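Local coordinates for Exo-beta-1,4-mannosidase (Rhizomucor miehei, PDB 4LYP), which probably removes terminal beta-mannose residues from the ends of mannosides as a family 5 glycoside hydrolase, with transglycosylation activity as well, at residues L56-N61 with G92-R97. Numbering follows the deposited sequence.
Sequences LIRGAN and GINNLR. With GAI (guanidine), chain D.
Residues 56-61 and 92-97 meet as neighbouring parallel strands in the buried wall of the barrel, Gly-59, Ala-60 and Asn-61 pairing with Asn-95, Leu-96 and Arg-97. Ala-60 carries the ladder: Ala-60 N donates to Asn-95 O, and Ala-60 O accepts from Arg-97 N (2.9 Å). Ahead of the ladder, the Asn-94 side-chain amide bonds the backbone of 56-58. Asn-94 ND2 reaches Leu-56 O at 2.9 Å with a nearly straight N-H (162°), while OD1 receives Arg-58 N from above the carbonyl plane, and the backbone N of Asn-94 donates to Arg-58 O. A chi1 of 74°, which sets CG between backbone N and carbonyl carbon, turns the amide back to this edge. Asn-94 CB sits over the centre of one face of the Arg-58 guanidinium, 3.6 Å above the plane; Arg-58 NH1 bonds Gly-92 O (2.8 Å), and a water joins NH2 to Asn-94 ND2. Helix 78-90, ended by a Schellman motif with Gly-92 (positive phi) as C-prime residue, links the strands as a beta-alpha-beta crossover of the TIM barrel. On the helix side, Ala-60 CB rests against Ile-93 CD1 and Leu-96 CD2, each 3.9 Å away, with Met-88 beyond. On the other face, Arg-97 runs extended alongside Asn-61, Arg-97 NH1 meeting Asn-61 OD1 at 3.0 Å in the guanidinium plane, with the amide turned 89° to it; NH1 also salt-bridges Glu-337, Asn-237 and Gln-234 take NH2 and NE, and Glu-336 O takes Asn-61 ND2.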
loop_
_atom_site.group_PDB
_atom_site.type_symbol
_atom_site.label_atom_id
_atom_site.label_comp_id
_atom_site.label_asym_id
_atom_site.label_seq_id
_atom_site.Cartn_x
_atom_site.Cartn_y
_atom_site.Cartn_z
ATOM N N LEU A 56 6.939 -14.545 7.066
ATOM C CA LEU A 56 7.487 -13.195 7.048
ATOM C C LEU A 56 7.204 -12.544 5.715
ATOM O O LEU A 56 7.132 -13.157 4.654
ATOM C CB LEU A 56 8.982 -13.201 7.362
ATOM C CG LEU A 56 9.339 -13.563 8.829
ATOM C CD1 LEU A 56 10.839 -13.664 8.982
ATOM C CD2 LEU A 56 8.918 -12.477 9.792
ATOM N N ILE A 57 7.048 -11.228 5.790
ATOM C CA ILE A 57 6.579 -10.416 4.632
ATOM C C ILE A 57 7.749 -9.849 3.823
ATOM O O ILE A 57 8.388 -8.860 4.215
ATOM C CB ILE A 57 5.641 -9.269 5.132
ATOM C CG1 ILE A 57 4.482 -9.829 5.996
ATOM C CG2 ILE A 57 5.155 -8.458 3.934
ATOM C CD1 ILE A 57 3.611 -10.919 5.315
ATOM N N ARG A 58 8.002 -10.531 2.704
ATOM C CA ARG A 58 9.006 -10.104 1.729
ATOM C C ARG A 58 8.271 -9.276 0.689
ATOM O O ARG A 58 7.910 -9.782 -0.392
ATOM C CB ARG A 58 9.663 -11.346 1.105
ATOM C CG ARG A 58 10.543 -12.115 2.084
ATOM C CD ARG A 58 11.031 -13.425 1.450
ATOM N NE ARG A 58 10.010 -14.474 1.438
ATOM C CZ ARG A 58 9.799 -15.341 0.428
ATOM N NH1 ARG A 58 10.335 -15.172 -0.771
ATOM N NH2 ARG A 58 9.011 -16.397 0.660
ATOM N N GLY A 59 7.908 -8.036 1.045
ATOM C CA GLY A 59 6.835 -7.384 0.347
ATOM C C GLY A 59 7.246 -6.254 -0.563
ATOM O O GLY A 59 8.333 -5.654 -0.489
ATOM N N ALA A 60 6.267 -5.926 -1.420
ATOM C CA ALA A 60 6.346 -4.688 -2.252
ATOM C C ALA A 60 4.972 -4.033 -2.304
ATOM O O ALA A 60 3.945 -4.730 -2.100
ATOM C CB ALA A 60 6.771 -5.003 -3.692
ATOM N N ASN A 61 4.916 -2.766 -2.659
ATOM C CA ASN A 61 3.654 -2.121 -3.054
ATOM C C ASN A 61 3.549 -2.149 -4.583
ATOM O O ASN A 61 4.507 -1.865 -5.313
ATOM C CB ASN A 61 3.628 -0.667 -2.600
ATOM C CG ASN A 61 3.312 -0.571 -1.119
ATOM O OD1 ASN A 61 2.124 -0.547 -0.734
ATOM N ND2 ASN A 61 4.337 -0.535 -0.271
ATOM N N GLY A 92 12.465 -12.269 -5.045
ATOM C CA GLY A 92 12.188 -12.860 -3.756
ATOM C C GLY A 92 10.919 -12.345 -3.080
ATOM O O GLY A 92 10.735 -12.593 -1.878
ATOM N N ILE A 93 10.067 -11.581 -3.773
ATOM C CA ILE A 93 8.868 -10.994 -3.134
ATOM C C ILE A 93 7.817 -12.091 -2.975
ATOM O O ILE A 93 7.485 -12.821 -3.924
ATOM C CB ILE A 93 8.402 -9.759 -3.946
ATOM C CG1 ILE A 93 9.423 -8.591 -3.768
ATOM C CG2 ILE A 93 6.938 -9.421 -3.734
ATOM C CD1 ILE A 93 9.409 -7.577 -4.924
ATOM N N ASN A 94 7.190 -12.103 -1.792
ATOM C CA ASN A 94 6.099 -13.039 -1.514
ATOM C C ASN A 94 4.763 -12.328 -1.227
ATOM O O ASN A 94 3.764 -13.027 -0.963
ATOM C CB ASN A 94 6.400 -14.035 -0.408
ATOM C CG ASN A 94 6.360 -13.418 0.973
ATOM O OD1 ASN A 94 6.358 -12.166 1.107
ATOM N ND2 ASN A 94 6.414 -14.230 2.005
ATOM N N ASN A 95 4.705 -10.998 -1.258
ATOM C CA ASN A 95 3.547 -10.283 -0.777
ATOM C C ASN A 95 3.453 -8.948 -1.485
ATOM O O ASN A 95 4.441 -8.205 -1.552
ATOM C CB ASN A 95 3.676 -10.036 0.769
ATOM C CG ASN A 95 2.476 -9.331 1.371
ATOM O OD1 ASN A 95 2.524 -8.110 1.605
ATOM N ND2 ASN A 95 1.404 -10.065 1.615
ATOM N N LEU A 96 2.271 -8.697 -2.111
ATOM C CA LEU A 96 2.029 -7.383 -2.739
ATOM C C LEU A 96 0.871 -6.700 -2.012
ATOM O O LEU A 96 -0.191 -7.279 -1.797
ATOM C CB LEU A 96 1.642 -7.492 -4.220
ATOM C CG LEU A 96 2.684 -8.233 -5.085
ATOM C CD1 LEU A 96 2.182 -8.244 -6.523
ATOM C CD2 LEU A 96 4.078 -7.562 -5.026
ATOM N N ARG A 97 1.126 -5.446 -1.629
ATOM C CA ARG A 97 0.052 -4.542 -1.167
ATOM C C ARG A 97 -0.511 -3.881 -2.409
ATOM O O ARG A 97 0.228 -3.234 -3.154
ATOM C CB ARG A 97 0.607 -3.572 -0.130
ATOM C CG ARG A 97 -0.450 -2.608 0.367
ATOM C CD ARG A 97 0.021 -1.948 1.648
ATOM N NE ARG A 97 -0.906 -0.880 2.088
ATOM C CZ ARG A 97 -0.743 0.425 1.919
ATOM N NH1 ARG A 97 0.226 0.899 1.147
ATOM N NH2 ARG A 97 -1.628 1.258 2.464
HETATM C C GAI D . 7.367 -14.751 12.871
HETATM N N1 GAI D . 7.397 -16.022 13.583
HETATM N N2 GAI D . 7.194 -13.372 13.228
HETATM N N3 GAI D . 7.415 -14.813 11.588
HETATM O O HOH W 1 7.254 -17.007 2.860
HETATM O O HOH W 2 0.027 -0.481 -2.634
#